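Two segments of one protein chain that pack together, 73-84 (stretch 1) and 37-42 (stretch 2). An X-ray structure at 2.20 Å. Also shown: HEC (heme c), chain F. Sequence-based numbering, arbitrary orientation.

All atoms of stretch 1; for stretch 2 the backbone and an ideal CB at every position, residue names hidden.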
ATOM      1  N   ARG A  73     -10.214  -6.298 -12.248  1.00 37.73           N
ATOM      2  CA  ARG A  73     -10.552  -5.485 -11.123  1.00 39.53           C
ATOM      3  C   ARG A  73      -9.275  -4.779 -10.580  1.00 38.80           C
ATOM      4  O   ARG A  73      -9.372  -3.675 -10.147  1.00 41.67           O
ATOM      5  CB  ARG A  73     -11.315  -6.267 -10.005  1.00 40.89           C
ATOM      6  CG  ARG A  73     -12.444  -5.424  -9.284  1.00 48.31           C
ATOM      7  CD  ARG A  73     -12.595  -5.686  -7.699  1.00 63.24           C
ATOM      8  NE  ARG A  73     -13.415  -4.693  -6.935  1.00 70.77           N
ATOM      9  CZ  ARG A  73     -13.502  -4.621  -5.576  1.00 73.37           C
ATOM     10  NH1 ARG A  73     -14.271  -3.707  -5.000  1.00 75.17           N
ATOM     11  NH2 ARG A  73     -12.822  -5.446  -4.785  1.00 73.60           N
ATOM     12  N   CYS A  74      -8.099  -5.371 -10.607  1.00 35.60           N
ATOM     13  CA  CYS A  74      -6.980  -4.737  -9.887  1.00 35.06           C
ATOM     14  C   CYS A  74      -6.232  -3.685 -10.676  1.00 33.72           C
ATOM     15  O   CYS A  74      -5.712  -2.701 -10.108  1.00 34.38           O
ATOM     16  CB  CYS A  74      -6.070  -5.808  -9.292  1.00 34.45           C
ATOM     17  SG  CYS A  74      -7.161  -7.149  -8.651  1.00 35.57           S
ATOM     18  N   THR A  75      -6.195  -3.864 -11.990  1.00 32.68           N
ATOM     19  CA  THR A  75      -5.382  -2.988 -12.824  1.00 31.22           C
ATOM     20  C   THR A  75      -6.091  -1.696 -13.232  1.00 31.56           C
ATOM     21  O   THR A  75      -5.539  -0.868 -14.003  1.00 31.81           O
ATOM     22  CB  THR A  75      -4.802  -3.742 -14.052  1.00 31.04           C
ATOM     23  OG1 THR A  75      -5.885  -4.200 -14.869  1.00 28.89           O
ATOM     24  CG2 THR A  75      -3.892  -5.063 -13.668  1.00 28.09           C
ATOM     25  N   SER A  76      -7.288  -1.476 -12.703  1.00 31.40           N
ATOM     26  CA  SER A  76      -7.868  -0.122 -12.660  1.00 31.68           C
ATOM     27  C   SER A  76      -6.950   0.797 -11.909  1.00 31.73           C
ATOM     28  O   SER A  76      -7.124   2.039 -11.998  1.00 34.03           O
ATOM     29  CB  SER A  76      -9.189  -0.129 -11.830  1.00 33.94           C
ATOM     30  OG  SER A  76      -9.208  -1.295 -10.969  1.00 34.98           O
ATOM     31  N   CYS A  77      -6.058   0.231 -11.076  1.00 31.12           N
ATOM     32  CA  CYS A  77      -4.971   0.999 -10.428  1.00 30.48           C
ATOM     33  C   CYS A  77      -3.569   0.628 -10.954  1.00 30.01           C
ATOM     34  O   CYS A  77      -2.564   0.772 -10.255  1.00 29.46           O
ATOM     35  CB  CYS A  77      -5.060   0.905  -8.889  1.00 30.98           C
ATOM     36  SG  CYS A  77      -6.578   1.767  -8.404  1.00 31.13           S
ATOM     37  N   HIS A  78      -3.511   0.192 -12.202  1.00 29.25           N
ATOM     38  CA  HIS A  78      -2.246   0.102 -12.948  1.00 28.92           C
ATOM     39  C   HIS A  78      -2.128   1.295 -13.918  1.00 29.33           C
ATOM     40  O   HIS A  78      -3.079   1.631 -14.602  1.00 28.78           O
ATOM     41  CB  HIS A  78      -2.175  -1.226 -13.757  1.00 28.87           C
ATOM     42  CG  HIS A  78      -0.911  -1.419 -14.512  1.00 24.88           C
ATOM     43  ND1 HIS A  78      -0.907  -1.599 -15.884  1.00 25.04           N
ATOM     44  CD2 HIS A  78       0.398  -1.463 -14.111  1.00 24.40           C
ATOM     45  CE1 HIS A  78       0.346  -1.776 -16.297  1.00 25.47           C
ATOM     46  NE2 HIS A  78       1.152  -1.742 -15.234  1.00 24.56           N
ATOM     47  N   ALA A  79      -0.946   1.907 -13.999  1.00 28.77           N
ATOM     48  CA  ALA A  79      -0.712   3.021 -14.925  1.00 29.62           C
ATOM     49  C   ALA A  79      -0.592   2.513 -16.389  1.00 29.45           C
ATOM     50  O   ALA A  79       0.353   2.885 -17.117  1.00 28.57           O
ATOM     51  CB  ALA A  79       0.565   3.817 -14.498  1.00 29.31           C
ATOM     52  N   GLY A  80      -1.532   1.637 -16.769  1.00 29.34           N
ATOM     53  CA  GLY A  80      -1.570   0.965 -18.037  1.00 29.00           C
ATOM     54  C   GLY A  80      -2.980   0.729 -18.543  1.00 31.10           C
ATOM     55  O   GLY A  80      -3.995   0.929 -17.781  1.00 32.29           O
ATOM     56  N   TYR A  81      -3.095   0.242 -19.801  1.00 29.17           N
ATOM     57  CA  TYR A  81      -4.413  -0.092 -20.347  1.00 30.29           C
ATOM     58  C   TYR A  81      -4.464  -1.574 -20.827  1.00 30.41           C
ATOM     59  O   TYR A  81      -3.760  -1.902 -21.728  1.00 30.00           O
ATOM     60  CB  TYR A  81      -4.717   0.760 -21.606  1.00 30.41           C
ATOM     61  CG  TYR A  81      -4.767   2.253 -21.366  1.00 27.06           C
ATOM     62  CD1 TYR A  81      -3.974   3.128 -22.135  1.00 27.60           C
ATOM     63  CD2 TYR A  81      -5.671   2.794 -20.455  1.00 23.46           C
ATOM     64  CE1 TYR A  81      -4.059   4.535 -21.924  1.00 28.25           C
ATOM     65  CE2 TYR A  81      -5.747   4.136 -20.259  1.00 25.37           C
ATOM     66  CZ  TYR A  81      -4.946   5.021 -20.993  1.00 27.48           C
ATOM     67  OH  TYR A  81      -5.046   6.396 -20.752  1.00 30.72           O
ATOM     68  N   GLY A  82      -5.330  -2.440 -20.274  1.00 31.44           N
ATOM     69  CA  GLY A  82      -5.470  -3.804 -20.829  1.00 30.44           C
ATOM     70  C   GLY A  82      -4.830  -4.955 -20.060  1.00 31.11           C
ATOM     71  O   GLY A  82      -4.895  -6.075 -20.525  1.00 31.50           O
ATOM     72  N   TRP A  83      -4.139  -4.704 -18.943  1.00 32.39           N
ATOM     73  CA  TRP A  83      -3.540  -5.807 -18.195  1.00 32.94           C
ATOM     74  C   TRP A  83      -4.702  -6.587 -17.529  1.00 33.92           C
ATOM     75  O   TRP A  83      -5.257  -6.179 -16.506  1.00 33.20           O
ATOM     76  CB  TRP A  83      -2.482  -5.314 -17.193  1.00 32.88           C
ATOM     77  CG  TRP A  83      -1.834  -6.397 -16.376  1.00 31.09           C
ATOM     78  CD1 TRP A  83      -2.074  -7.749 -16.470  1.00 29.89           C
ATOM     79  CD2 TRP A  83      -0.839  -6.246 -15.395  1.00 26.61           C
ATOM     80  NE1 TRP A  83      -1.301  -8.438 -15.579  1.00 26.55           N
ATOM     81  CE2 TRP A  83      -0.551  -7.541 -14.883  1.00 30.00           C
ATOM     82  CE3 TRP A  83      -0.227  -5.156 -14.811  1.00 24.06           C
ATOM     83  CZ2 TRP A  83       0.353  -7.752 -13.863  1.00 24.99           C
ATOM     84  CZ3 TRP A  83       0.695  -5.367 -13.833  1.00 24.17           C
ATOM     85  CH2 TRP A  83       0.953  -6.629 -13.327  1.00 24.21           C
ATOM     86  N   LYS A  84      -5.110  -7.663 -18.189  1.00 35.73           N
ATOM     87  CA  LYS A  84      -6.283  -8.462 -17.767  1.00 37.61           C
ATOM     88  C   LYS A  84      -5.895  -9.895 -17.420  1.00 37.69           C
ATOM     89  O   LYS A  84      -6.660 -10.588 -16.779  1.00 39.30           O
ATOM     90  CB  LYS A  84      -7.436  -8.408 -18.759  1.00 38.12           C
ATOM     91  CG  LYS A  84      -7.094  -8.961 -20.085  1.00 43.67           C
ATOM     92  CD  LYS A  84      -8.308  -9.041 -21.046  1.00 53.70           C
ATOM     93  CE  LYS A  84      -7.819  -9.421 -22.493  1.00 59.16           C
ATOM     94  NZ  LYS A  84      -8.796 -10.205 -23.400  1.00 62.10           N
ATOM     95  N   UNK A  37       8.590   0.543 -11.167  1.00 26.84           N
ATOM     96  CA  UNK A  37       7.542  -0.312 -10.575  1.00 26.69           C
ATOM     97  C   UNK A  37       6.099   0.167 -10.903  1.00 26.55           C
ATOM     98  O   UNK A  37       5.142  -0.635 -10.860  1.00 27.05           O
ATOM     99  CB  UNK A  37       7.728  -0.358  -9.057  1.00 26.69           C
ATOM    100  N   UNK A  38       5.918   1.445 -11.223  1.00 25.67           N
ATOM    101  CA  UNK A  38       4.532   1.891 -11.559  1.00 27.22           C
ATOM    102  C   UNK A  38       4.006   1.187 -12.786  1.00 27.18           C
ATOM    103  O   UNK A  38       2.849   1.109 -12.979  1.00 26.88           O
ATOM    104  CB  UNK A  38       4.486   3.403 -11.790  1.00 27.22           C
ATOM    105  N   UNK A  39       4.909   0.754 -13.654  1.00 27.74           N
ATOM    106  CA  UNK A  39       4.543   0.015 -14.841  1.00 27.06           C
ATOM    107  C   UNK A  39       4.679  -1.491 -14.600  1.00 26.30           C
ATOM    108  O   UNK A  39       3.788  -2.199 -14.951  1.00 26.51           O
ATOM    109  CB  UNK A  39       5.407   0.452 -16.025  1.00 27.06           C
ATOM    110  N   UNK A  40       5.812  -1.982 -14.115  1.00 24.62           N
ATOM    111  CA  UNK A  40       5.978  -3.411 -14.019  1.00 26.60           C
ATOM    112  C   UNK A  40       5.258  -4.051 -12.829  1.00 27.42           C
ATOM    113  O   UNK A  40       5.084  -5.273 -12.846  1.00 25.27           O
ATOM    114  CB  UNK A  40       7.472  -3.733 -13.944  1.00 26.60           C
ATOM    115  N   UNK A  41       4.974  -3.277 -11.758  1.00 26.60           N
ATOM    116  CA  UNK A  41       4.447  -3.867 -10.514  1.00 27.23           C
ATOM    117  C   UNK A  41       5.439  -4.866  -9.930  1.00 28.66           C
ATOM    118  O   UNK A  41       5.080  -5.842  -9.211  1.00 28.79           O
ATOM    119  CB  UNK A  41       3.103  -4.553 -10.768  1.00 27.23           C
ATOM    120  N   UNK A  42       6.711  -4.624 -10.197  1.00 29.32           N
ATOM    121  CA  UNK A  42       7.758  -5.492  -9.610  1.00 30.40           C
ATOM    122  C   UNK A  42       8.820  -4.720  -8.942  1.00 30.39           C
ATOM    123  O   UNK A  42       9.235  -3.704  -9.471  1.00 30.57           O
ATOM    124  CB  UNK A  42       8.399  -6.383 -10.676  1.00 30.40           C
TER
HETATM  125 FE   HEC F 804       2.092   5.084  -6.948  1.00 30.63          FE
HETATM  126  CHA HEC F 804       3.803   2.510  -5.568  1.00 23.67           C
HETATM  127  CHB HEC F 804       4.162   7.260  -5.322  1.00 22.73           C
HETATM  128  CHC HEC F 804       0.777   7.633  -8.762  1.00 23.03           C
HETATM  129  CHD HEC F 804      -0.159   2.856  -8.231  1.00 22.88           C
HETATM  130  NA  HEC F 804       3.667   4.922  -5.687  1.00 24.64           N
HETATM  131  C1A HEC F 804       4.179   3.777  -5.199  1.00 24.14           C
HETATM  132  C2A HEC F 804       5.309   4.049  -4.357  1.00 24.54           C
HETATM  133  C3A HEC F 804       5.443   5.373  -4.307  1.00 25.49           C
HETATM  134  C4A HEC F 804       4.407   5.944  -5.121  1.00 23.37           C
HETATM  135  CMA HEC F 804       6.470   6.144  -3.428  1.00 22.63           C
HETATM  136  CAA HEC F 804       6.139   2.926  -3.577  1.00 29.01           C
HETATM  137  CBA HEC F 804       7.442   2.527  -4.272  1.00 29.08           C
HETATM  138  CGA HEC F 804       7.214   1.278  -5.099  1.00 34.79           C
HETATM  139  O1A HEC F 804       8.002   1.029  -6.063  1.00 34.64           O
HETATM  140  O2A HEC F 804       6.301   0.475  -4.736  1.00 33.78           O
HETATM  141  NB  HEC F 804       2.416   7.083  -7.004  1.00 23.29           N
HETATM  142  C1B HEC F 804       3.307   7.779  -6.269  1.00 21.13           C
HETATM  143  C2B HEC F 804       3.135   9.189  -6.530  1.00 23.10           C
HETATM  144  C3B HEC F 804       2.180   9.316  -7.447  1.00 24.66           C
HETATM  145  C4B HEC F 804       1.737   7.975  -7.790  1.00 23.45           C
HETATM  146  CMB HEC F 804       4.004  10.215  -5.753  1.00 20.14           C
HETATM  147  CAB HEC F 804       1.711  10.586  -8.229  1.00 27.95           C
HETATM  148  CBB HEC F 804       2.727  11.274  -8.881  1.00 24.86           C
HETATM  149  NC  HEC F 804       0.621   5.240  -8.230  1.00 25.35           N
HETATM  150  C1C HEC F 804       0.207   6.401  -8.904  1.00 23.93           C
HETATM  151  C2C HEC F 804      -0.972   6.080  -9.645  1.00 22.33           C
HETATM  152  C3C HEC F 804      -1.187   4.770  -9.518  1.00 22.35           C
HETATM  153  C4C HEC F 804      -0.218   4.187  -8.627  1.00 25.62           C
HETATM  154  CMC HEC F 804      -1.850   7.072 -10.454  1.00 20.15           C
HETATM  155  CAC HEC F 804      -2.347   4.049 -10.198  1.00 23.42           C
HETATM  156  CBC HEC F 804      -2.422   4.038 -11.596  1.00 21.33           C
HETATM  157  ND  HEC F 804       1.797   3.032  -6.841  1.00 26.27           N
HETATM  158  C1D HEC F 804       0.817   2.286  -7.478  1.00 23.94           C
HETATM  159  C2D HEC F 804       1.032   0.882  -7.292  1.00 24.60           C
HETATM  160  C3D HEC F 804       2.304   0.794  -6.530  1.00 27.81           C
HETATM  161  C4D HEC F 804       2.706   2.170  -6.286  1.00 28.56           C
HETATM  162  CMD HEC F 804       0.237  -0.371  -7.758  1.00 30.09           C
HETATM  163  CAD HEC F 804       3.042  -0.494  -6.065  1.00 28.39           C
HETATM  164  CBD HEC F 804       4.023  -0.706  -7.200  1.00 24.31           C
HETATM  165  CGD HEC F 804       4.795  -1.998  -6.967  1.00 31.45           C
HETATM  166  O1D HEC F 804       5.748  -1.940  -6.152  1.00 34.41           O
HETATM  167  O2D HEC F 804       4.499  -3.090  -7.551  1.00 28.07           O

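Position 37 is helical and out of reach of stretch 1; nothing of that stretch lies within 5.5 Å of its ideal CB. The heme lies on this side, with a carboxylate oxygen, O1A, in the neighbourhood. A small polar donor would suit. The residue is Ser 37. Ser 37 OG donates a hydrogen bond to HEC O1A at 2.5 Å.

Position 38 is also helical. Its CA-to-CB bond points sideways to stretch 1, with the ideal CB 4.8 Å from Ala 79 CB. The heme iron lies beyond, so a metal ligand is expected; histidine or methionine would fit. The residue is His 38, and His 38 NE2 binds HEC FE at 2.0 Å.

Position 39 lies beside Ala 79; the CA of position 39 is 6.1 Å from Ala 79 CA. Its carbonyl O accepts the only direct hydrogen bond between the stretches, from His 78 NE2, at 2.7 Å and 169°. That bond uses backbone and so does not select a side chain. CA-to-CB points away, yet a long side chain could turn back toward Gly 80, where no side chain fills the space. Large aromatic or long aliphatic residues would suit. The residue is Trp 39. The end of its ring returns to stretch 1: Trp 39 CZ3 lies 3.6 Å from Gly 80 CA, which sits at the ring edge. A CB on Gly 80 would clash, 2.9 Å from Trp 39 CZ3. The His 78 ring lies nearly parallel to the six-membered ring but slid aside.

At position 40 CA-to-CB points away from stretch 1, so many residues would do. The residue is Thr 40. Thr 40 OG1 accepts a hydrogen bond from N of position 42 at 3.1 Å.

Position 41 leaves helical geometry with phi 61°, which favours glycine or asparagine. However, CA-to-CB points toward stretch 1, and the ideal CB is 3.9 Å from Trp 83 CH2. Ahead lies a broad space between Trp 83, His 78 and the backbone of Cys 74 and Cys 77. A large flat side chain would fill it best; phenylalanine or tyrosine would fill less. The residue is Trp 41, with 117 Å² covered. The edge of His 78 meets its ring face, while Trp 83 packs obliquely, Trp 83 CZ3 to Trp 41 CE3 at 3.4 Å. At the ring edge, Cys 77 O is 3.2 Å from Trp 41 CZ2. Trp 41 NE1 donates to a water at 2.9 Å, which also accepts from Ala 79 N.

Position 42 is out of reach of stretch 1, which does not restrict it; polar or charged side chains would suit. The residue is Glu 42, its OE2 hydrogen-bonded elsewhere in the structure.

Stretch 2 37-42: SHWTWE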
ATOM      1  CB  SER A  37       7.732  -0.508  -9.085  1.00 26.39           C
ATOM      2  OG  SER A  37       7.377   0.631  -8.458  1.00 27.31           O
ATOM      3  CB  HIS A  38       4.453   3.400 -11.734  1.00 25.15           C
ATOM      4  CG  HIS A  38       4.126   4.089 -10.446  1.00 30.17           C
ATOM      5  ND1 HIS A  38       5.068   4.779  -9.716  1.00 29.30           N
ATOM      6  CD2 HIS A  38       3.000   4.068  -9.688  1.00 29.31           C
ATOM      7  CE1 HIS A  38       4.511   5.209  -8.592  1.00 34.00           C
ATOM      8  NE2 HIS A  38       3.259   4.786  -8.547  1.00 29.05           N
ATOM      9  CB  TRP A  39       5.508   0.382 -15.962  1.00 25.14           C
ATOM     10  CG  TRP A  39       5.260  -0.356 -17.217  1.00 26.57           C
ATOM     11  CD1 TRP A  39       6.135  -1.210 -17.871  1.00 24.46           C
ATOM     12  CD2 TRP A  39       4.072  -0.288 -18.049  1.00 25.70           C
ATOM     13  NE1 TRP A  39       5.542  -1.696 -19.001  1.00 22.55           N
ATOM     14  CE2 TRP A  39       4.293  -1.122 -19.154  1.00 21.89           C
ATOM     15  CE3 TRP A  39       2.820   0.420 -17.961  1.00 26.89           C
ATOM     16  CZ2 TRP A  39       3.326  -1.326 -20.141  1.00 19.55           C
ATOM     17  CZ3 TRP A  39       1.873   0.218 -18.961  1.00 25.84           C
ATOM     18  CH2 TRP A  39       2.145  -0.641 -20.050  1.00 23.55           C
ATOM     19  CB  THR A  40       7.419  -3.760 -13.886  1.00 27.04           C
ATOM     20  OG1 THR A  40       7.916  -3.126 -12.687  1.00 28.30           O
ATOM     21  CG2 THR A  40       8.270  -3.155 -15.091  1.00 29.23           C
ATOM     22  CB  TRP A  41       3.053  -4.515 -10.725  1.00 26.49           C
ATOM     23  CG  TRP A  41       1.892  -3.428 -10.661  1.00 24.69           C
ATOM     24  CD1 TRP A  41       2.032  -2.036 -10.690  1.00 18.39           C
ATOM     25  CD2 TRP A  41       0.493  -3.682 -10.634  1.00 26.61           C
ATOM     26  NE1 TRP A  41       0.795  -1.439 -10.610  1.00 26.63           N
ATOM     27  CE2 TRP A  41      -0.168  -2.413 -10.573  1.00 23.62           C
ATOM     28  CE3 TRP A  41      -0.298  -4.875 -10.623  1.00 22.58           C
ATOM     29  CZ2 TRP A  41      -1.543  -2.293 -10.525  1.00 26.85           C
ATOM     30  CZ3 TRP A  41      -1.677  -4.729 -10.571  1.00 28.70           C
ATOM     31  CH2 TRP A  41      -2.294  -3.446 -10.513  1.00 24.22           C
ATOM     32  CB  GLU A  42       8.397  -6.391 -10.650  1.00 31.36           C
ATOM     33  CG  GLU A  42       7.373  -7.372 -11.246  1.00 34.23           C
ATOM     34  CD  GLU A  42       7.997  -8.564 -11.939  1.00 37.10           C
ATOM     35  OE1 GLU A  42       8.776  -8.286 -12.910  1.00 40.16           O
ATOM     36  OE2 GLU A  42       7.664  -9.768 -11.562  1.00 40.31           O
TER
HETATM   37  O   HOH W   1       0.687   1.357 -11.362  1.00 25.71           O
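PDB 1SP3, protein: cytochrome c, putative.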